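PDB 3EZO: malonyl CoA-acyl carrier protein transacylase from Burkholderia pseudomallei 1710b, which probably transfers the malonyl group from malonyl-CoA to holo-acyl carrier protein, giving malonyl-ACP and free CoA. Local coordinates for residues N27-A30 and V34-E37; L39-D44 and C79-Q84; L46-G51 and T65-P70; V71-A76 and R114-L119; A124-T129 and S215-E220. One frame throughout, in Å; residues are numbered along the deposited sequence.

Contact 1. Residues N27-A30 and V34-E37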
# COMPACT_ATOMS: atom_id res chain seq x y z
N ASN A 27 18.19 -2.38 8.80
CA ASN A 27 19.51 -2.58 9.42
C ASN A 27 19.64 -3.96 10.02
O ASN A 27 20.66 -4.59 9.90
CB ASN A 27 19.80 -1.52 10.50
CG ASN A 27 20.11 -0.17 9.92
OD1 ASN A 27 20.24 0.01 8.71
ND2 ASN A 27 20.21 0.82 10.80
N ALA A 28 18.58 -4.44 10.64
CA ALA A 28 18.59 -5.69 11.34
C ALA A 28 18.76 -6.87 10.37
O ALA A 28 19.17 -7.96 10.78
CB ALA A 28 17.33 -5.82 12.17
N PHE A 29 18.48 -6.65 9.08
CA PHE A 29 18.65 -7.66 8.04
C PHE A 29 19.97 -7.49 7.26
O PHE A 29 20.15 -8.12 6.21
CB PHE A 29 17.50 -7.53 7.05
CG PHE A 29 16.29 -8.35 7.37
CD1 PHE A 29 16.40 -9.68 7.73
CD2 PHE A 29 15.02 -7.81 7.22
CE1 PHE A 29 15.28 -10.44 7.96
CE2 PHE A 29 13.91 -8.55 7.45
CZ PHE A 29 14.03 -9.88 7.82
N ALA A 30 20.85 -6.61 7.72
CA ALA A 30 22.07 -6.24 6.97
C ALA A 30 22.93 -7.44 6.58
O ALA A 30 23.69 -7.38 5.60
CB ALA A 30 22.96 -5.22 7.80
N VAL A 34 19.96 -12.88 1.22
CA VAL A 34 18.92 -12.51 0.22
C VAL A 34 18.50 -11.06 0.31
O VAL A 34 18.05 -10.51 -0.68
CB VAL A 34 17.55 -13.33 0.24
CG1 VAL A 34 17.73 -14.62 -0.49
CG2 VAL A 34 16.95 -13.44 1.61
N VAL A 35 18.58 -10.46 1.48
CA VAL A 35 18.25 -9.04 1.64
C VAL A 35 19.31 -8.23 0.92
O VAL A 35 18.99 -7.35 0.10
CB VAL A 35 18.10 -8.66 3.10
CG1 VAL A 35 17.89 -7.16 3.24
CG2 VAL A 35 16.92 -9.47 3.71
N ARG A 36 20.57 -8.58 1.12
CA ARG A 36 21.63 -7.95 0.36
C ARG A 36 21.45 -8.05 -1.17
O ARG A 36 21.68 -7.08 -1.89
CB ARG A 36 23.00 -8.55 0.74
CG ARG A 36 23.41 -8.28 2.20
CD ARG A 36 24.91 -8.60 2.33
NE ARG A 36 25.43 -8.48 3.68
CZ ARG A 36 26.72 -8.43 3.99
NH1 ARG A 36 27.65 -8.52 3.06
NH2 ARG A 36 27.10 -8.32 5.26
N GLU A 37 21.04 -9.22 -1.66
CA GLU A 37 20.89 -9.43 -3.08
C GLU A 37 19.69 -8.67 -3.62
O GLU A 37 19.72 -8.21 -4.75
CB GLU A 37 20.77 -10.93 -3.39
CG GLU A 37 21.99 -11.76 -3.00
CD GLU A 37 21.82 -13.28 -3.23
OE1 GLU A 37 20.96 -14.01 -2.59
OE2 GLU A 37 22.55 -13.73 -4.09
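Val35 lays its CG2 methyl over one face of the Phe29 ring, 4.3 Å from the ring centroid and 27° off the ring normal, a CH-pi contact made mainly at the CG side of the ring. With CG1 anti to the backbone N (chi1 175°), the other methyl is turned to the root of the aromatic side chain, where Val35 CG1 lies 3.8 Å from Phe29 CB. CG1 thus rests at Phe29 CB while CG2 lies over the ring near CG, and the valine CB meets the backbone as well, 3.8 Å from Phe29 O. Here the loop that follows strand 11-15 contains a short 3-10 turn, 27-29, that lies against the first turn of helix 33-46. The Phe29 ring continues inward to helix 65-85, where it touches Cys79 and Ala82. Toward solvent the contact becomes polar. Arg36 runs out extended from CG to NE, and its NE donates to Ala30 O at 2.8 Å with an N-H...O angle of 150°. The oxygen meets the guanidinium at its edge, somewhat tilted from the plane, while Arg36 NH2 forms a salt bridge with Asp31 OD1, so two adjacent residues of the loop hold the group.

Contact 2. Residues L39-D44 and C79-Q84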
# COMPACT_ATOMS: atom_id res chain seq x y z
N LEU A 39 18.51 -5.75 -2.35
CA LEU A 39 18.97 -4.34 -2.40
C LEU A 39 19.89 -4.12 -3.58
O LEU A 39 19.83 -3.07 -4.22
CB LEU A 39 19.68 -3.95 -1.11
CG LEU A 39 18.75 -3.88 0.07
CD1 LEU A 39 19.50 -3.80 1.45
CD2 LEU A 39 17.75 -2.71 -0.08
N ASP A 40 20.71 -5.12 -3.89
CA ASP A 40 21.57 -5.01 -5.07
C ASP A 40 20.75 -4.97 -6.34
O ASP A 40 21.02 -4.17 -7.24
CB ASP A 40 22.58 -6.14 -5.16
CG ASP A 40 23.79 -5.92 -4.24
OD1 ASP A 40 24.28 -4.77 -4.17
OD2 ASP A 40 24.26 -6.90 -3.62
N GLU A 41 19.76 -5.85 -6.42
CA GLU A 41 18.90 -5.91 -7.61
C GLU A 41 18.16 -4.58 -7.79
O GLU A 41 18.09 -4.04 -8.90
CB GLU A 41 17.92 -7.10 -7.49
CG GLU A 41 16.93 -7.15 -8.64
CD GLU A 41 16.01 -8.43 -8.65
OE1 GLU A 41 15.95 -9.22 -7.66
OE2 GLU A 41 15.38 -8.60 -9.72
N ALA A 42 17.61 -4.07 -6.71
CA ALA A 42 16.92 -2.78 -6.74
C ALA A 42 17.84 -1.63 -7.22
O ALA A 42 17.44 -0.81 -8.09
CB ALA A 42 16.30 -2.46 -5.37
N SER A 43 19.07 -1.58 -6.71
CA SER A 43 20.07 -0.53 -7.12
C SER A 43 20.42 -0.67 -8.59
O SER A 43 20.51 0.31 -9.37
CB SER A 43 21.36 -0.63 -6.26
OG SER A 43 21.05 -0.52 -4.86
N ASP A 44 20.61 -1.92 -9.00
CA ASP A 44 20.87 -2.14 -10.42
C ASP A 44 19.68 -1.66 -11.28
O ASP A 44 19.90 -1.03 -12.30
CB ASP A 44 21.22 -3.60 -10.70
CG ASP A 44 21.30 -3.91 -12.19
OD1 ASP A 44 21.99 -3.18 -12.93
OD2 ASP A 44 20.66 -4.88 -12.64
N CYS A 79 11.81 -8.67 2.65
CA CYS A 79 11.34 -9.40 3.80
C CYS A 79 10.67 -10.71 3.39
O CYS A 79 10.80 -11.74 4.10
CB CYS A 79 10.37 -8.56 4.62
SG CYS A 79 11.08 -7.20 5.56
N TYR A 80 10.01 -10.69 2.25
CA TYR A 80 9.38 -11.89 1.70
C TYR A 80 10.42 -12.90 1.28
O TYR A 80 10.28 -14.09 1.57
CB TYR A 80 8.42 -11.58 0.53
CG TYR A 80 7.62 -12.80 0.08
CD1 TYR A 80 6.59 -13.28 0.85
CD2 TYR A 80 7.95 -13.51 -1.07
CE1 TYR A 80 5.86 -14.39 0.48
CE2 TYR A 80 7.24 -14.64 -1.46
CZ TYR A 80 6.20 -15.08 -0.66
OH TYR A 80 5.47 -16.19 -0.99
N ARG A 81 11.46 -12.43 0.58
CA ARG A 81 12.55 -13.30 0.17
C ARG A 81 13.29 -13.90 1.41
O ARG A 81 13.67 -15.05 1.38
CB ARG A 81 13.51 -12.56 -0.80
CG ARG A 81 13.06 -12.50 -2.26
CD ARG A 81 14.03 -11.75 -3.12
NE ARG A 81 13.81 -11.86 -4.57
CZ ARG A 81 14.43 -11.10 -5.47
NH1 ARG A 81 15.26 -10.14 -5.07
NH2 ARG A 81 14.22 -11.23 -6.76
N ALA A 82 13.45 -13.13 2.49
CA ALA A 82 14.05 -13.66 3.76
C ALA A 82 13.18 -14.75 4.38
O ALA A 82 13.67 -15.74 4.96
CB ALA A 82 14.23 -12.54 4.75
N TRP A 83 11.87 -14.53 4.33
CA TRP A 83 10.92 -15.53 4.80
C TRP A 83 11.16 -16.86 4.06
O TRP A 83 11.27 -17.90 4.68
CB TRP A 83 9.49 -15.02 4.65
CG TRP A 83 8.40 -16.03 4.88
CD1 TRP A 83 7.78 -16.76 3.94
CD2 TRP A 83 7.81 -16.38 6.13
NE1 TRP A 83 6.81 -17.54 4.51
CE2 TRP A 83 6.81 -17.33 5.86
CE3 TRP A 83 8.03 -16.00 7.45
CZ2 TRP A 83 6.03 -17.90 6.85
CZ3 TRP A 83 7.26 -16.55 8.44
CH2 TRP A 83 6.26 -17.50 8.13
N GLN A 84 11.28 -16.80 2.74
CA GLN A 84 11.53 -18.00 1.92
C GLN A 84 12.88 -18.67 2.22
O GLN A 84 12.91 -19.91 2.33
CB GLN A 84 11.49 -17.68 0.42
CG GLN A 84 10.11 -17.31 -0.12
CD GLN A 84 10.19 -16.82 -1.55
OE1 GLN A 84 10.82 -15.81 -1.82
NE2 GLN A 84 9.55 -17.53 -2.49
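A single carboxylate oxygen carries the bridge between Glu41 and Arg81. Arg81 approaches end-on and closes both terminal nitrogens on Glu41 OE1, with NH1 and NH2 each 2.8 Å from that oxygen. Both bonds lie in the guanidinium plane, and the N-H...O angles, 145° for NH1 and 147° for NH2, are bent as expected of a fork that shares one acceptor. NH2 uses the syn lone pair of OE1, whereas NH1 meets the oxygen nearly along its C-O bond. The carboxylate is turned only 20° from the guanidinium plane, so the two flat groups are almost coplanar although the side chains themselves cross at about a right angle. Glu41 sends CG out anti to its backbone N and stays extended beyond it, and Arg81, extended from CG to NE, spans the rest of the gap between the helices. Arg81 NH1 has a second partner in Thr38 OG1, on the helix of Glu41, and this bond should help fix the rotation of the guanidinium group.

Within segment 39-44, Ser43 OG donates to Leu39 O at 2.9 Å, on the opposite face of that carbonyl from Ser43 N. OG also accepts a hydrogen bond from Ile50 N, joining the helix to the next one. Beside the surface ion pair, helices 33-46 and 65-85 pack where Leu39 and Ala42 touch Thr74. Helix 113-128 adjoins both, with Leu117 against Ala42 and Phe113 touching Glu41 and Arg81, while Trp83 of helix 65-85 packs against helix 306-314.

Contact 3. Residues L46-G51 and T65-P70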
# COMPACT_ATOMS: atom_id res chain seq x y z
N LEU A 46 17.35 0.65 -10.51
CA LEU A 46 17.00 2.07 -10.34
C LEU A 46 18.16 3.05 -10.52
O LEU A 46 17.93 4.25 -10.71
CB LEU A 46 16.35 2.30 -8.99
CG LEU A 46 15.07 1.49 -8.80
CD1 LEU A 46 14.57 1.54 -7.33
CD2 LEU A 46 13.98 1.93 -9.73
N GLY A 47 19.41 2.56 -10.50
CA GLY A 47 20.54 3.42 -10.79
C GLY A 47 21.07 4.16 -9.59
O GLY A 47 22.02 4.93 -9.72
N GLN A 48 20.52 3.92 -8.41
CA GLN A 48 21.14 4.45 -7.20
C GLN A 48 21.25 3.40 -6.10
O GLN A 48 20.54 2.41 -6.11
CB GLN A 48 20.39 5.69 -6.69
CG GLN A 48 19.18 5.39 -5.88
CD GLN A 48 18.53 6.63 -5.28
OE1 GLN A 48 17.40 7.00 -5.64
NE2 GLN A 48 19.23 7.28 -4.34
N ASP A 49 22.11 3.66 -5.12
CA ASP A 49 22.28 2.76 -3.98
C ASP A 49 21.08 2.75 -3.02
O ASP A 49 20.97 3.54 -2.05
CB ASP A 49 23.56 3.10 -3.24
CG ASP A 49 24.00 2.01 -2.29
OD1 ASP A 49 23.15 1.24 -1.77
OD2 ASP A 49 25.23 1.94 -2.04
N ILE A 50 20.18 1.79 -3.24
CA ILE A 50 18.93 1.72 -2.45
C ILE A 50 19.19 1.29 -1.03
O ILE A 50 18.59 1.80 -0.05
CB ILE A 50 17.90 0.79 -3.12
CG1 ILE A 50 17.53 1.34 -4.51
CG2 ILE A 50 16.65 0.68 -2.22
CD1 ILE A 50 16.86 2.75 -4.41
N GLY A 51 20.11 0.34 -0.87
CA GLY A 51 20.59 0.03 0.48
C GLY A 51 21.03 1.23 1.32
O GLY A 51 20.64 1.35 2.49
N THR A 65 8.26 10.69 -2.86
CA THR A 65 7.39 9.57 -3.26
C THR A 65 7.99 8.71 -4.37
O THR A 65 7.82 7.50 -4.37
CB THR A 65 5.98 10.05 -3.68
OG1 THR A 65 6.05 10.64 -4.98
CG2 THR A 65 5.43 11.05 -2.66
N THR A 66 8.71 9.33 -5.30
CA THR A 66 9.43 8.60 -6.36
C THR A 66 10.51 7.65 -5.82
O THR A 66 10.96 6.74 -6.53
CB THR A 66 10.11 9.58 -7.39
OG1 THR A 66 10.56 10.78 -6.70
CG2 THR A 66 9.12 9.92 -8.60
N ASN A 67 10.95 7.91 -4.58
CA ASN A 67 11.82 6.98 -3.85
C ASN A 67 11.01 6.09 -2.94
O ASN A 67 11.27 4.90 -2.86
CB ASN A 67 12.83 7.72 -2.95
CG ASN A 67 13.93 8.33 -3.71
OD1 ASN A 67 14.29 7.88 -4.81
ND2 ASN A 67 14.54 9.35 -3.10
N THR A 68 10.05 6.67 -2.22
CA THR A 68 9.29 5.92 -1.23
C THR A 68 8.62 4.67 -1.87
O THR A 68 8.68 3.59 -1.30
CB THR A 68 8.26 6.79 -0.48
OG1 THR A 68 8.87 7.99 -0.03
CG2 THR A 68 7.70 6.06 0.71
N GLN A 69 8.03 4.80 -3.07
CA GLN A 69 7.28 3.68 -3.65
C GLN A 69 8.22 2.48 -4.01
O GLN A 69 8.01 1.37 -3.52
CB GLN A 69 6.40 4.14 -4.82
CG GLN A 69 5.21 4.98 -4.33
CD GLN A 69 4.11 5.13 -5.33
OE1 GLN A 69 3.94 4.31 -6.23
NE2 GLN A 69 3.33 6.20 -5.16
N PRO A 70 9.30 2.73 -4.76
CA PRO A 70 10.26 1.63 -4.95
C PRO A 70 10.99 1.18 -3.66
O PRO A 70 11.30 0.00 -3.53
CB PRO A 70 11.22 2.15 -6.01
CG PRO A 70 10.83 3.64 -6.30
CD PRO A 70 9.59 3.95 -5.58
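Leu46 reaches Pro70 with one branch: its CD1 methyl stops 3.7 Å from Pro70 CB, meeting the pyrrolidine ring at its CB edge. CG stands anti to the carbonyl carbon (chi1 -59°), a rotamer that carries the isobutyl end across to the proline from the last turn of helix 33-46. Lacking an N-H, Pro70 makes no bond to the turn before it, and helix 65-85 is kinked there.

Gln48 adopts a different conformation. Its CG sits between the backbone N and the carbonyl carbon (chi1 82°), and from there the chain runs extended, bringing its amide up to the Asn67 amide. The two amide planes are 66° apart and the side chains cross at about a right angle. Asn67 CG is anti to the carbonyl carbon, and the principal polar partner of this side chain is Glu61 O, to which ND2 donates. Leu53 of helix 50-56 touches both side chains, so that Gln48 and Asn67 share an apolar neighbour as well as each other.

The loop itself is shaped by its ends. Gly47 leaves helix 33-46 with positive phi, at backbone angles where a CB would press on the preceding carbonyl oxygen. Asp49 is the N-cap of helix 50-56, with OD1 accepting from Lys52 N. The result is a tight helix-loop-helix corner, glycine at one end and an aspartate cap at the other, folded against helix 65-85 of the acyl transferase domain.

Contact 4. Residues V71-A76 and R114-L119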
# COMPACT_ATOMS: atom_id res chain seq x y z
N VAL A 71 11.23 2.08 -2.72
CA VAL A 71 11.78 1.70 -1.44
C VAL A 71 10.88 0.72 -0.67
O VAL A 71 11.36 -0.25 -0.07
CB VAL A 71 12.14 2.93 -0.56
CG1 VAL A 71 12.28 2.51 0.90
CG2 VAL A 71 13.42 3.64 -1.09
N MET A 72 9.57 0.98 -0.68
CA MET A 72 8.66 0.16 0.09
C MET A 72 8.39 -1.20 -0.58
O MET A 72 8.14 -2.19 0.12
CB MET A 72 7.35 0.86 0.42
CG MET A 72 7.41 1.83 1.56
SD MET A 72 8.09 1.15 3.07
CE MET A 72 6.94 -0.20 3.48
N LEU A 73 8.43 -1.23 -1.91
CA LEU A 73 8.37 -2.45 -2.68
C LEU A 73 9.61 -3.31 -2.35
O LEU A 73 9.49 -4.48 -2.04
CB LEU A 73 8.33 -2.12 -4.17
CG LEU A 73 8.39 -3.28 -5.14
CD1 LEU A 73 7.00 -3.79 -5.50
CD2 LEU A 73 9.11 -2.85 -6.41
N THR A 74 10.78 -2.68 -2.42
CA THR A 74 12.05 -3.37 -2.14
C THR A 74 12.11 -3.93 -0.72
O THR A 74 12.43 -5.09 -0.51
CB THR A 74 13.21 -2.43 -2.36
OG1 THR A 74 13.19 -1.99 -3.71
CG2 THR A 74 14.56 -3.12 -2.05
N ALA A 75 11.78 -3.09 0.25
CA ALA A 75 11.95 -3.45 1.67
C ALA A 75 11.02 -4.57 2.06
O ALA A 75 11.43 -5.55 2.72
CB ALA A 75 11.72 -2.20 2.58
N ALA A 76 9.76 -4.44 1.65
CA ALA A 76 8.77 -5.48 1.91
C ALA A 76 9.06 -6.74 1.13
O ALA A 76 8.97 -7.83 1.70
CB ALA A 76 7.34 -4.98 1.68
N ARG A 114 12.13 -7.45 -10.89
CA ARG A 114 12.96 -6.61 -11.73
C ARG A 114 12.09 -5.69 -12.56
O ARG A 114 12.52 -4.58 -12.86
CB ARG A 114 13.86 -7.48 -12.64
CG ARG A 114 14.75 -6.78 -13.61
CD ARG A 114 15.71 -5.83 -12.90
NE ARG A 114 16.53 -5.05 -13.83
CZ ARG A 114 16.13 -3.95 -14.47
NH1 ARG A 114 14.88 -3.44 -14.27
NH2 ARG A 114 16.98 -3.35 -15.29
N ASP A 115 10.88 -6.15 -12.93
CA ASP A 115 9.94 -5.29 -13.67
C ASP A 115 9.15 -4.38 -12.76
O ASP A 115 8.79 -3.27 -13.15
CB ASP A 115 8.96 -6.12 -14.52
CG ASP A 115 9.69 -6.96 -15.55
OD1 ASP A 115 10.86 -6.62 -15.87
OD2 ASP A 115 9.11 -7.97 -16.00
N ALA A 116 8.89 -4.84 -11.55
CA ALA A 116 8.10 -4.07 -10.62
C ALA A 116 8.81 -2.77 -10.18
O ALA A 116 8.17 -1.79 -9.82
CB ALA A 116 7.70 -4.92 -9.41
N LEU A 117 10.13 -2.78 -10.24
CA LEU A 117 10.92 -1.66 -9.74
C LEU A 117 10.68 -0.38 -10.57
O LEU A 117 10.20 0.61 -10.02
CB LEU A 117 12.40 -2.08 -9.60
CG LEU A 117 12.70 -2.96 -8.38
CD1 LEU A 117 13.93 -3.86 -8.62
CD2 LEU A 117 12.83 -2.13 -7.09
N PRO A 118 10.97 -0.38 -11.89
CA PRO A 118 10.68 0.83 -12.67
C PRO A 118 9.16 1.10 -12.80
O PRO A 118 8.75 2.24 -13.00
CB PRO A 118 11.33 0.56 -14.01
CG PRO A 118 11.40 -1.00 -14.11
CD PRO A 118 11.61 -1.44 -12.70
N LEU A 119 8.32 0.08 -12.60
CA LEU A 119 6.88 0.26 -12.69
C LEU A 119 6.40 1.16 -11.56
O LEU A 119 5.65 2.08 -11.81
CB LEU A 119 6.14 -1.09 -12.67
CG LEU A 119 4.60 -1.17 -12.47
CD1 LEU A 119 3.76 -0.35 -13.48
CD2 LEU A 119 4.14 -2.67 -12.48
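Leu73 crosses from helix 65-85 to helix 113-128. Its CB points at the opposing helix, and chi1 of 174° sets CG anti to the backbone N, extending the branch toward Ala116. At the fork the methyls divide the work. CD1 stays near the alanine methyl, 4.1 Å from Ala116 CB. CD2 lies against the same residue, 3.7 Å from Ala116 O and 3.9 Å from Ala116 CB, and to one side it meets Leu117 CD2 at 3.8 Å. Leu117 CD2 also comes within 3.4 Å of Thr74 OG1, the two side chains crossing at about a right angle. That hydroxyl is engaged by Pro70 O within its own helix, which allows it to lie beside a methyl group in the interior.

The helix segments run nearly antiparallel, 153° between their directions, with axes 9.9 Å apart. From helix 99-107, Val106 touches Ala116 and Thr103 touches Leu73, and Ala45 of helix 33-46 touches Leu117, which embeds the pair in the helical layer of the domain. Aliphatic carbon dominates the interface, so its hold comes from close fit and exclusion of water, and no polar bond joins the two segments.

Contact 5. Residues A124-T129 and S215-E220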
# COMPACT_ATOMS: atom_id res chain seq x y z
N ALA A 124 4.77 6.30 -9.11
CA ALA A 124 5.00 7.46 -8.23
C ALA A 124 5.02 8.76 -9.02
O ALA A 124 4.36 9.73 -8.64
CB ALA A 124 6.28 7.29 -7.40
N GLN A 125 5.75 8.78 -10.12
CA GLN A 125 5.86 9.97 -10.99
C GLN A 125 4.47 10.40 -11.53
O GLN A 125 4.10 11.58 -11.45
CB GLN A 125 6.88 9.70 -12.12
CG GLN A 125 6.65 10.43 -13.50
CD GLN A 125 6.82 11.94 -13.44
OE1 GLN A 125 7.74 12.46 -12.76
NE2 GLN A 125 5.95 12.66 -14.16
N ALA A 126 3.73 9.41 -12.06
CA ALA A 126 2.39 9.60 -12.56
C ALA A 126 1.43 10.20 -11.53
O ALA A 126 0.71 11.12 -11.82
CB ALA A 126 1.81 8.25 -13.09
N MET A 127 1.37 9.60 -10.35
CA MET A 127 0.47 10.03 -9.30
C MET A 127 0.83 11.45 -8.76
O MET A 127 -0.06 12.25 -8.41
CB MET A 127 0.47 9.02 -8.16
CG MET A 127 -0.06 7.60 -8.56
SD MET A 127 -0.00 6.50 -7.10
CE MET A 127 -1.41 7.08 -6.18
N GLN A 128 2.12 11.76 -8.73
CA GLN A 128 2.56 13.04 -8.20
C GLN A 128 2.29 14.20 -9.19
O GLN A 128 2.19 15.33 -8.79
CB GLN A 128 4.04 12.96 -7.79
CG GLN A 128 4.59 14.20 -7.09
CD GLN A 128 3.87 14.49 -5.78
OE1 GLN A 128 3.49 15.65 -5.54
NE2 GLN A 128 3.62 13.44 -4.94
N THR A 129 2.23 13.91 -10.49
CA THR A 129 2.04 14.95 -11.48
C THR A 129 0.69 14.93 -12.24
O THR A 129 0.54 15.60 -13.27
CB THR A 129 3.18 14.84 -12.47
OG1 THR A 129 3.11 13.58 -13.12
CG2 THR A 129 4.53 14.99 -11.72
N SER A 215 -3.97 7.28 -13.84
CA SER A 215 -4.49 6.01 -14.36
C SER A 215 -4.22 5.87 -15.85
O SER A 215 -3.85 4.80 -16.32
CB SER A 215 -6.02 5.87 -14.10
OG SER A 215 -6.24 5.71 -12.72
N ASP A 216 -4.39 6.97 -16.59
CA ASP A 216 -4.18 6.91 -18.02
C ASP A 216 -2.73 6.62 -18.38
O ASP A 216 -2.46 5.84 -19.29
CB ASP A 216 -4.64 8.22 -18.68
CG ASP A 216 -6.15 8.40 -18.60
OD1 ASP A 216 -6.85 7.36 -18.61
OD2 ASP A 216 -6.62 9.55 -18.49
N LYS A 217 -1.79 7.24 -17.67
CA LYS A 217 -0.36 6.98 -17.89
C LYS A 217 -0.00 5.54 -17.50
O LYS A 217 0.76 4.87 -18.19
CB LYS A 217 0.47 7.98 -17.08
CG LYS A 217 0.42 9.42 -17.59
CD LYS A 217 1.17 10.37 -16.57
CE LYS A 217 0.35 10.51 -15.22
NZ LYS A 217 0.46 11.76 -14.35
N LEU A 218 -0.58 5.07 -16.40
CA LEU A 218 -0.34 3.70 -15.94
C LEU A 218 -0.81 2.68 -16.95
O LEU A 218 -0.12 1.67 -17.15
CB LEU A 218 -0.98 3.40 -14.56
CG LEU A 218 -0.11 3.74 -13.36
CD1 LEU A 218 -0.95 3.82 -12.01
CD2 LEU A 218 1.08 2.73 -13.24
N ARG A 219 -1.95 2.94 -17.59
CA ARG A 219 -2.47 2.04 -18.61
C ARG A 219 -1.50 1.90 -19.78
O ARG A 219 -1.23 0.79 -20.24
CB ARG A 219 -3.86 2.48 -19.11
CG ARG A 219 -4.48 1.45 -20.00
CD ARG A 219 -5.77 1.94 -20.66
NE ARG A 219 -6.84 2.20 -19.66
CZ ARG A 219 -7.25 3.39 -19.22
NH1 ARG A 219 -6.66 4.52 -19.58
NH2 ARG A 219 -8.24 3.44 -18.36
N GLU A 220 -0.97 3.03 -20.24
CA GLU A 220 0.02 3.01 -21.31
C GLU A 220 1.27 2.26 -20.87
O GLU A 220 1.79 1.41 -21.60
CB GLU A 220 0.43 4.43 -21.71
CG GLU A 220 -0.68 5.21 -22.33
CD GLU A 220 -0.32 6.68 -22.59
OE1 GLU A 220 0.72 7.19 -22.07
OE2 GLU A 220 -1.13 7.31 -23.34
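Lys217 of helix 212-223 reaches over Ala126 to the C-terminal end of helix 113-128, joining two helices of the acyl transferase domain that are far apart in sequence. The polar part of the contact lies at the lysine tip. NZ donates to Ala126 O at 2.6 Å, in the carbonyl plane and on a lone pair. A second, weak bond runs from NZ to Thr129 OG1 at 3.4 Å. Thr129 OG1 itself donates to Gln125 O at 2.8 Å, so the hydroxyl weakly relays the lysine to that carbonyl. A lysine ammonium at the carbonyl end of a helix would probably be favoured by the helix dipole.

The apolar part is the lysine stem. The chain is extended as far as CD and then bends at chi3 (-70°), which lays CE against the Ala126 methyl and turns NZ to Ala126 O. Lys217 CE is modelled 3.4 Å from Ala126 CB, closer than usual for two carbons, so the exact fit is uncertain; CD follows at 4.1 Å from the same methyl. The CA atoms of Ala126 and Lys217 are 6.5 Å apart. Phe122, one turn before Ala126 on helix 113-128, also touches Lys217.

Ionic contacts lie within helix 212-223 itself. Asp216 OD2 pairs with Lys212 NZ, and the other oxygen, OD1, accepts a hydrogen bond from Arg219 NH1 at 3.0 Å on its anti lone pair, nearly in the guanidinium plane.

How the contacts relate
Helix 33-46 is common to contacts 1 and 2, helix 65-85 is shared by contacts 2, 3 and 4, and helix 113-128 joins contact 4 to contact 5. Contacts 2 and 4 have centres 9 Å apart and meet where Ala42 CA lies 3.7 Å from Leu117 CD1. Contact 1 borders contact 2 through Val34 CG2, 3.6 Å from Ala82 CA. Between contacts 3 and 5, Ala124 CB packs 3.4 Å from Thr65 O, whereas contacts 4 and 5 touch through Leu119 and Leu218. Contacts 1 and 5 are the extremes, with centres 31 Å apart. Side chain to side chain, the predicted active-site Ser98 is about 11 Å from Leu73 and about 12 Å from Pro70 and Ala126; Ala126 is also about 12 Å from His207, likewise predicted.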